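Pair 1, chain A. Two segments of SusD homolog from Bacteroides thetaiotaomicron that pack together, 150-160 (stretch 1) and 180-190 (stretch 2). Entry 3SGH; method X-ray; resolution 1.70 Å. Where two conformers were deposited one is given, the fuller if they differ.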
# COMPACT_ATOMS: atom_id res chain seq x y z
N ASP A 150 -11.84 16.78 2.94
CA ASP A 150 -11.15 17.43 1.84
C ASP A 150 -11.37 16.61 0.57
O ASP A 150 -11.55 17.15 -0.53
CB ASP A 150 -9.67 17.57 2.17
CG ASP A 150 -9.39 18.70 3.17
OD1 ASP A 150 -10.25 19.60 3.35
OD2 ASP A 150 -8.30 18.71 3.76
N LEU A 151 -11.39 15.30 0.74
CA LEU A 151 -11.57 14.40 -0.40
C LEU A 151 -12.99 14.63 -0.95
O LEU A 151 -13.18 14.68 -2.15
CB LEU A 151 -11.34 12.95 0.03
CG LEU A 151 -11.49 11.91 -1.09
CD1 LEU A 151 -10.60 12.19 -2.27
CD2 LEU A 151 -11.21 10.49 -0.51
N ASP A 152 -13.99 14.82 -0.07
CA ASP A 152 -15.35 15.09 -0.57
C ASP A 152 -15.44 16.38 -1.38
O ASP A 152 -16.20 16.49 -2.36
CB ASP A 152 -16.35 15.12 0.60
CG ASP A 152 -16.72 13.73 1.10
OD1 ASP A 152 -16.57 12.74 0.33
OD2 ASP A 152 -17.20 13.60 2.28
N ASN A 153 -14.69 17.38 -0.94
CA ASN A 153 -14.63 18.65 -1.64
C ASN A 153 -14.03 18.45 -3.03
O ASN A 153 -14.56 18.96 -3.99
CB ASN A 153 -13.77 19.64 -0.88
CG ASN A 153 -13.87 21.05 -1.46
OD1 ASN A 153 -14.92 21.70 -1.31
ND2 ASN A 153 -12.79 21.53 -2.14
N ALA A 154 -12.94 17.68 -3.13
CA ALA A 154 -12.32 17.36 -4.41
C ALA A 154 -13.28 16.61 -5.33
O ALA A 154 -13.40 16.95 -6.54
CB ALA A 154 -11.07 16.58 -4.20
N ILE A 155 -14.00 15.64 -4.76
CA ILE A 155 -15.00 14.87 -5.49
C ILE A 155 -16.09 15.76 -6.07
O ILE A 155 -16.47 15.58 -7.22
CB ILE A 155 -15.60 13.70 -4.62
CG1 ILE A 155 -14.54 12.62 -4.42
CG2 ILE A 155 -16.87 13.17 -5.24
CD1 ILE A 155 -14.85 11.57 -3.32
N THR A 156 -16.54 16.76 -5.31
CA THR A 156 -17.62 17.62 -5.82
C THR A 156 -17.15 18.39 -7.03
O THR A 156 -17.87 18.52 -8.02
CB THR A 156 -18.09 18.59 -4.76
OG1 THR A 156 -18.59 17.85 -3.64
CG2 THR A 156 -19.21 19.49 -5.31
N ILE A 157 -15.92 18.87 -6.96
CA ILE A 157 -15.32 19.63 -8.07
C ILE A 157 -15.09 18.78 -9.29
O ILE A 157 -15.44 19.18 -10.39
CB ILE A 157 -13.97 20.26 -7.67
CG1 ILE A 157 -14.22 21.33 -6.63
CG2 ILE A 157 -13.30 20.92 -8.90
CD1 ILE A 157 -12.98 21.80 -5.95
N LEU A 158 -14.49 17.61 -9.09
CA LEU A 158 -14.19 16.70 -10.21
C LEU A 158 -15.49 16.21 -10.90
O LEU A 158 -15.51 16.06 -12.12
CB LEU A 158 -13.37 15.51 -9.75
CG LEU A 158 -11.94 15.82 -9.28
CD1 LEU A 158 -11.31 14.61 -8.56
CD2 LEU A 158 -11.08 16.32 -10.51
N LYS A 159 -16.55 15.97 -10.12
CA LYS A 159 -17.81 15.45 -10.67
C LYS A 159 -18.44 16.44 -11.62
O LYS A 159 -18.91 16.06 -12.69
CB LYS A 159 -18.81 15.10 -9.55
CG LYS A 159 -20.07 14.40 -10.04
CD LYS A 159 -21.04 14.02 -8.89
CE LYS A 159 -22.47 13.68 -9.43
NZ LYS A 159 -23.50 13.99 -8.34
N SER A 160 -18.44 17.70 -11.24
CA SER A 160 -18.90 18.74 -12.13
C SER A 160 -18.02 18.90 -13.36
O SER A 160 -18.51 18.96 -14.52
CB SER A 160 -18.96 20.06 -11.35
OG SER A 160 -19.36 21.07 -12.23
N ASP A 180 -8.61 13.53 -17.89
CA ASP A 180 -9.94 12.98 -17.83
C ASP A 180 -10.46 12.95 -16.38
O ASP A 180 -10.11 12.04 -15.60
CB ASP A 180 -9.96 11.59 -18.46
CG ASP A 180 -11.36 11.02 -18.58
OD1 ASP A 180 -12.32 11.44 -17.85
OD2 ASP A 180 -11.52 10.11 -19.41
N CYS A 181 -11.29 13.93 -16.03
CA CYS A 181 -11.82 14.01 -14.67
C CYS A 181 -12.80 12.91 -14.30
O CYS A 181 -13.03 12.68 -13.10
CB CYS A 181 -12.47 15.38 -14.40
SG CYS A 181 -11.17 16.69 -14.39
N SER A 182 -13.38 12.22 -15.28
CA SER A 182 -14.20 11.05 -14.95
C SER A 182 -13.33 9.92 -14.40
O SER A 182 -13.77 9.19 -13.54
CB SER A 182 -14.99 10.56 -16.16
OG SER A 182 -15.96 11.54 -16.50
N LYS A 183 -12.11 9.78 -14.90
CA LYS A 183 -11.17 8.75 -14.38
C LYS A 183 -10.70 9.17 -12.99
O LYS A 183 -10.67 8.35 -12.06
CB LYS A 183 -9.96 8.57 -15.27
CG LYS A 183 -10.21 7.98 -16.62
CD LYS A 183 -10.48 6.49 -16.59
CE LYS A 183 -10.68 5.86 -18.03
NZ LYS A 183 -9.44 5.82 -18.86
N TRP A 184 -10.38 10.44 -12.83
CA TRP A 184 -10.02 10.91 -11.50
C TRP A 184 -11.16 10.77 -10.49
O TRP A 184 -10.93 10.53 -9.29
CB TRP A 184 -9.51 12.33 -11.50
CG TRP A 184 -8.11 12.48 -11.98
CD1 TRP A 184 -7.71 13.04 -13.14
CD2 TRP A 184 -6.92 12.05 -11.31
NE1 TRP A 184 -6.34 13.02 -13.24
CE2 TRP A 184 -5.83 12.40 -12.13
CE3 TRP A 184 -6.67 11.42 -10.08
CZ2 TRP A 184 -4.51 12.13 -11.77
CZ3 TRP A 184 -5.36 11.14 -9.74
CH2 TRP A 184 -4.30 11.50 -10.59
N LEU A 185 -12.39 10.89 -10.95
CA LEU A 185 -13.54 10.79 -10.01
C LEU A 185 -13.65 9.37 -9.49
O LEU A 185 -13.90 9.18 -8.31
CB LEU A 185 -14.83 11.24 -10.71
CG LEU A 185 -16.08 11.35 -9.82
CD1 LEU A 185 -15.93 12.44 -8.79
CD2 LEU A 185 -17.35 11.59 -10.72
N LYS A 186 -13.51 8.39 -10.36
CA LYS A 186 -13.50 6.99 -9.96
C LYS A 186 -12.34 6.71 -9.03
O LYS A 186 -12.51 6.02 -8.03
CB LYS A 186 -13.48 6.05 -11.19
CG LYS A 186 -14.81 6.02 -11.93
CD LYS A 186 -14.77 5.09 -13.16
CE LYS A 186 -13.97 5.76 -14.27
NZ LYS A 186 -14.32 5.40 -15.69
N PHE A 187 -11.17 7.27 -9.37
CA PHE A 187 -9.96 7.14 -8.51
C PHE A 187 -10.27 7.69 -7.11
O PHE A 187 -10.02 7.02 -6.07
CB PHE A 187 -8.78 7.87 -9.13
CG PHE A 187 -7.51 7.79 -8.33
CD1 PHE A 187 -7.28 8.70 -7.30
CD2 PHE A 187 -6.51 6.89 -8.67
CE1 PHE A 187 -6.08 8.65 -6.53
CE2 PHE A 187 -5.32 6.82 -7.93
CZ PHE A 187 -5.10 7.72 -6.84
N ALA A 188 -10.85 8.88 -7.08
CA ALA A 188 -11.14 9.54 -5.82
C ALA A 188 -12.14 8.74 -4.96
O ALA A 188 -11.97 8.61 -3.74
CB ALA A 188 -11.60 10.97 -6.04
N ASN A 189 -13.21 8.25 -5.58
CA ASN A 189 -14.19 7.42 -4.85
C ASN A 189 -13.62 6.10 -4.41
O ASN A 189 -13.98 5.60 -3.33
CB ASN A 189 -15.46 7.25 -5.68
CG ASN A 189 -16.36 8.48 -5.60
OD1 ASN A 189 -16.80 8.85 -4.52
ND2 ASN A 189 -16.62 9.12 -6.73
N THR A 190 -12.70 5.53 -5.18
CA THR A 190 -12.11 4.26 -4.81
C THR A 190 -11.17 4.49 -3.61
O THR A 190 -11.10 3.67 -2.68
CB THR A 190 -11.34 3.60 -5.97
OG1 THR A 190 -12.21 3.44 -7.11
CG2 THR A 190 -10.79 2.24 -5.59

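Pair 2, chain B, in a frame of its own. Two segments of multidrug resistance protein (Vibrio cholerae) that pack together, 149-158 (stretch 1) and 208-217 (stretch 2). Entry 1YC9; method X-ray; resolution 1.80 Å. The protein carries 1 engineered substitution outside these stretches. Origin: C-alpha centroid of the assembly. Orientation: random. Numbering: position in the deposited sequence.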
# COMPACT_ATOMS: atom_id res chain seq x y z
N ASN B 149 -18.33 2.31 -10.95
CA ASN B 149 -17.48 3.47 -11.23
C ASN B 149 -16.74 3.36 -12.56
O ASN B 149 -16.70 4.35 -13.30
CB ASN B 149 -16.54 3.81 -10.08
CG ASN B 149 -17.27 4.50 -8.93
OD1 ASN B 149 -17.87 5.54 -9.09
ND2 ASN B 149 -17.21 3.90 -7.78
N ALA B 150 -16.30 2.15 -12.90
CA ALA B 150 -15.67 1.90 -14.19
C ALA B 150 -16.71 2.07 -15.32
O ALA B 150 -16.42 2.67 -16.35
CB ALA B 150 -14.98 0.58 -14.20
N TYR B 151 -17.95 1.68 -15.02
CA TYR B 151 -19.07 1.82 -15.92
C TYR B 151 -19.47 3.27 -16.14
O TYR B 151 -19.74 3.68 -17.27
CB TYR B 151 -20.24 0.98 -15.42
CG TYR B 151 -21.24 0.58 -16.48
CD1 TYR B 151 -20.96 -0.41 -17.40
CD2 TYR B 151 -22.50 1.19 -16.52
CE1 TYR B 151 -21.89 -0.79 -18.36
CE2 TYR B 151 -23.43 0.82 -17.45
CZ TYR B 151 -23.12 -0.16 -18.37
OH TYR B 151 -24.04 -0.51 -19.29
N ALA B 152 -19.45 4.06 -15.07
CA ALA B 152 -19.66 5.47 -15.12
C ALA B 152 -18.69 6.13 -16.08
O ALA B 152 -19.08 7.00 -16.86
CB ALA B 152 -19.55 6.11 -13.76
N GLU B 153 -17.44 5.70 -16.01
CA GLU B 153 -16.43 6.24 -16.87
C GLU B 153 -16.68 5.81 -18.31
O GLU B 153 -16.52 6.62 -19.22
CB GLU B 153 -15.06 5.79 -16.39
CG GLU B 153 -13.90 6.26 -17.26
CD GLU B 153 -13.74 7.76 -17.40
OE1 GLU B 153 -12.87 8.12 -18.21
OE2 GLU B 153 -14.46 8.62 -16.80
N LEU B 154 -17.05 4.55 -18.50
CA LEU B 154 -17.39 4.05 -19.85
C LEU B 154 -18.49 4.95 -20.45
O LEU B 154 -18.40 5.37 -21.59
CB LEU B 154 -17.83 2.60 -19.81
CG LEU B 154 -18.09 1.98 -21.17
CD1 LEU B 154 -16.78 1.92 -21.98
CD2 LEU B 154 -18.65 0.60 -21.05
N ALA B 155 -19.51 5.25 -19.67
CA ALA B 155 -20.63 6.08 -20.15
C ALA B 155 -20.18 7.48 -20.52
O ALA B 155 -20.67 8.07 -21.53
CB ALA B 155 -21.73 6.15 -19.10
N ARG B 156 -19.31 8.05 -19.67
CA ARG B 156 -18.75 9.36 -19.87
C ARG B 156 -17.97 9.38 -21.17
O ARG B 156 -18.05 10.35 -21.93
CB ARG B 156 -17.84 9.76 -18.74
CG ARG B 156 -17.45 11.23 -18.72
CD ARG B 156 -16.34 11.61 -17.75
NE ARG B 156 -15.09 10.99 -18.15
CZ ARG B 156 -14.27 11.44 -19.08
NH1 ARG B 156 -13.18 10.76 -19.38
NH2 ARG B 156 -14.53 12.55 -19.74
N LEU B 157 -17.21 8.32 -21.40
CA LEU B 157 -16.40 8.21 -22.61
C LEU B 157 -17.28 8.14 -23.86
O LEU B 157 -17.00 8.82 -24.88
CB LEU B 157 -15.45 7.02 -22.53
CG LEU B 157 -14.31 7.28 -21.57
CD1 LEU B 157 -13.61 5.94 -21.26
CD2 LEU B 157 -13.34 8.34 -22.09
N TYR B 158 -18.34 7.35 -23.81
CA TYR B 158 -19.27 7.22 -24.94
C TYR B 158 -19.96 8.56 -25.19
O TYR B 158 -20.13 8.93 -26.34
CB TYR B 158 -20.33 6.13 -24.72
CG TYR B 158 -20.00 4.80 -25.28
CD1 TYR B 158 -19.44 3.80 -24.47
CD2 TYR B 158 -20.23 4.51 -26.61
CE1 TYR B 158 -19.15 2.55 -24.97
CE2 TYR B 158 -19.92 3.21 -27.14
CZ TYR B 158 -19.39 2.25 -26.30
OH TYR B 158 -19.08 1.00 -26.72
N GLY B 208 -8.48 9.10 -29.79
CA GLY B 208 -8.03 8.96 -28.41
C GLY B 208 -9.19 8.51 -27.53
O GLY B 208 -9.01 7.62 -26.71
N ILE B 209 -10.36 9.12 -27.68
CA ILE B 209 -11.53 8.71 -26.95
C ILE B 209 -11.92 7.26 -27.23
O ILE B 209 -12.28 6.49 -26.31
CB ILE B 209 -12.70 9.62 -27.23
CG1 ILE B 209 -12.44 11.01 -26.67
CG2 ILE B 209 -13.93 9.08 -26.58
CD1 ILE B 209 -13.33 12.02 -27.33
N GLN B 210 -11.84 6.89 -28.50
CA GLN B 210 -12.17 5.54 -28.89
C GLN B 210 -11.21 4.51 -28.29
O GLN B 210 -11.63 3.45 -27.88
CB GLN B 210 -12.28 5.44 -30.42
CG GLN B 210 -13.54 6.18 -30.89
CD GLN B 210 -13.70 6.20 -32.41
OE1 GLN B 210 -12.73 6.07 -33.13
NE2 GLN B 210 -14.93 6.36 -32.88
N GLU B 211 -9.94 4.83 -28.25
CA GLU B 211 -8.96 4.03 -27.54
C GLU B 211 -9.36 3.90 -26.07
O GLU B 211 -9.41 2.78 -25.58
CB GLU B 211 -7.57 4.62 -27.65
CG GLU B 211 -6.50 3.77 -26.99
CD GLU B 211 -5.08 4.35 -27.10
OE1 GLU B 211 -4.79 5.22 -27.98
OE2 GLU B 211 -4.23 3.93 -26.30
N SER B 212 -9.59 5.02 -25.40
CA SER B 212 -10.04 5.00 -23.99
C SER B 212 -11.26 4.13 -23.77
O SER B 212 -11.34 3.39 -22.77
CB SER B 212 -10.32 6.41 -23.50
OG SER B 212 -9.18 7.23 -23.60
N ILE B 213 -12.22 4.18 -24.67
CA ILE B 213 -13.41 3.33 -24.57
C ILE B 213 -13.00 1.88 -24.54
O ILE B 213 -13.49 1.10 -23.70
CB ILE B 213 -14.43 3.62 -25.70
CG1 ILE B 213 -15.14 4.94 -25.44
CG2 ILE B 213 -15.44 2.46 -25.85
CD1 ILE B 213 -16.05 5.50 -26.58
N GLN B 214 -12.13 1.49 -25.46
CA GLN B 214 -11.71 0.11 -25.50
C GLN B 214 -10.89 -0.30 -24.28
O GLN B 214 -11.10 -1.38 -23.75
CB GLN B 214 -10.94 -0.24 -26.78
CG GLN B 214 -10.52 -1.69 -26.85
CD GLN B 214 -11.69 -2.68 -26.92
OE1 GLN B 214 -11.76 -3.64 -26.12
NE2 GLN B 214 -12.64 -2.42 -27.83
N LEU B 215 -10.01 0.58 -23.81
CA LEU B 215 -9.29 0.36 -22.58
C LEU B 215 -10.23 0.21 -21.40
O LEU B 215 -10.02 -0.64 -20.54
CB LEU B 215 -8.33 1.52 -22.29
CG LEU B 215 -7.16 1.65 -23.26
CD1 LEU B 215 -6.36 2.87 -22.92
CD2 LEU B 215 -6.27 0.35 -23.30
N GLN B 216 -11.27 1.01 -21.37
CA GLN B 216 -12.23 0.93 -20.29
C GLN B 216 -13.05 -0.37 -20.34
O GLN B 216 -13.33 -0.98 -19.31
CB GLN B 216 -13.16 2.10 -20.33
CG GLN B 216 -13.91 2.25 -19.01
CD GLN B 216 -13.01 2.71 -17.84
OE1 GLN B 216 -13.45 2.66 -16.73
NE2 GLN B 216 -11.78 3.15 -18.10
N LYS B 217 -13.35 -0.86 -21.53
CA LYS B 217 -13.97 -2.19 -21.66
C LYS B 217 -13.05 -3.32 -21.19
O LYS B 217 -13.51 -4.27 -20.55
CB LYS B 217 -14.37 -2.48 -23.10
CG LYS B 217 -15.51 -1.63 -23.59
CD LYS B 217 -15.69 -1.82 -25.10
CE LYS B 217 -16.93 -1.05 -25.55
NZ LYS B 217 -17.27 -1.27 -26.95

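Both pairs consist of two helices packed nearly antiparallel. In pair 1 the N-to-C directions differ by 153° and the axes approach to 8.7 Å. In pair 2 the values are 158° and 9.4 Å. The crossing angle has the same sign in both. Over 14 central residues the backbones superpose with an RMSD of 0.3 Å. The buried surface is also similar, 434 Å² in pair 1 and 486 Å² in pair 2.

One position is nearly the same in both. Leu A158 matches Leu B157, and their side-chain centres lie 0.5 Å apart. Both leucines point toward the partner helix with chi1 m and chi2 t. Each is the residue most covered by the other stretch. Leu A158 CB lies 4.1 Å from Leu A185 CD1. Leu B157 CB lies 3.6 Å from Ile B213 CG1. Leu A185 and Ile B213 are matched positions, so a branched aliphatic residue meets the leucine in each pair.

The clearest difference is at Ala A188, which matches Gln B216. Both point toward the other helix. Ala A188 offers one methyl, and larger side chains close around it. Ile A155 CG1 is 3.7 Å from Ala A188 CB, and Leu A151 CD1 is 4.1 Å from the same atom. In pair 2 the large residue is on the second helix. Gln B216 sits as a knob among Ala B150, Glu B153, Leu B154 and Leu B157. The position matching Leu A151 is the small Ala B150. Bulk is therefore exchanged across the interface: leucine faces alanine in pair 1, and alanine faces glutamine in pair 2. Gln B216 OE1 lies 3.0 Å from Ala B150 O as modelled; the amide is probably turned over, so the nature of this contact is open.

Ile A155 and Leu B154 match and play similar parts. Ile A155 CG2 is 3.7 Å from Leu A185 CD1, and Leu B154 CD1 is 4.1 Å from Ile B213 CG2. Both side chains start sideways, and their ends come nearer the partner helix.

Cys A181 matches Ile B209. Both approach the leucine carbonyl: Cys A181 CB is 3.9 Å from Leu A158 O, and Ile B209 CG2 is 3.5 Å from Leu B157 O. Cys A181 SG also lies 3.9 Å from Leu A158 CD2.

At the flank, Lys A159 matches Tyr B158. Lys A159 contributes the aliphatic part of its chain, with CG 4.0 Å from Leu A185 CD2. Tyr B158 reaches back and does more. Ile B213 CD1 lies over one face of its ring, 4.2 Å from the ring centroid, in a CH-pi contact. Lys B217 NZ donates a hydrogen bond to Tyr B158 OH at 2.9 Å. Pair 1 has no hydrogen bond across the two stretches. Asn A189, which matches Lys B217, brings OD1 to 3.6 Å from Ile A155 CD1. Asn A189 ND2 makes a weak hydrogen bond of 3.1 Å to Leu A185 O within its own helix.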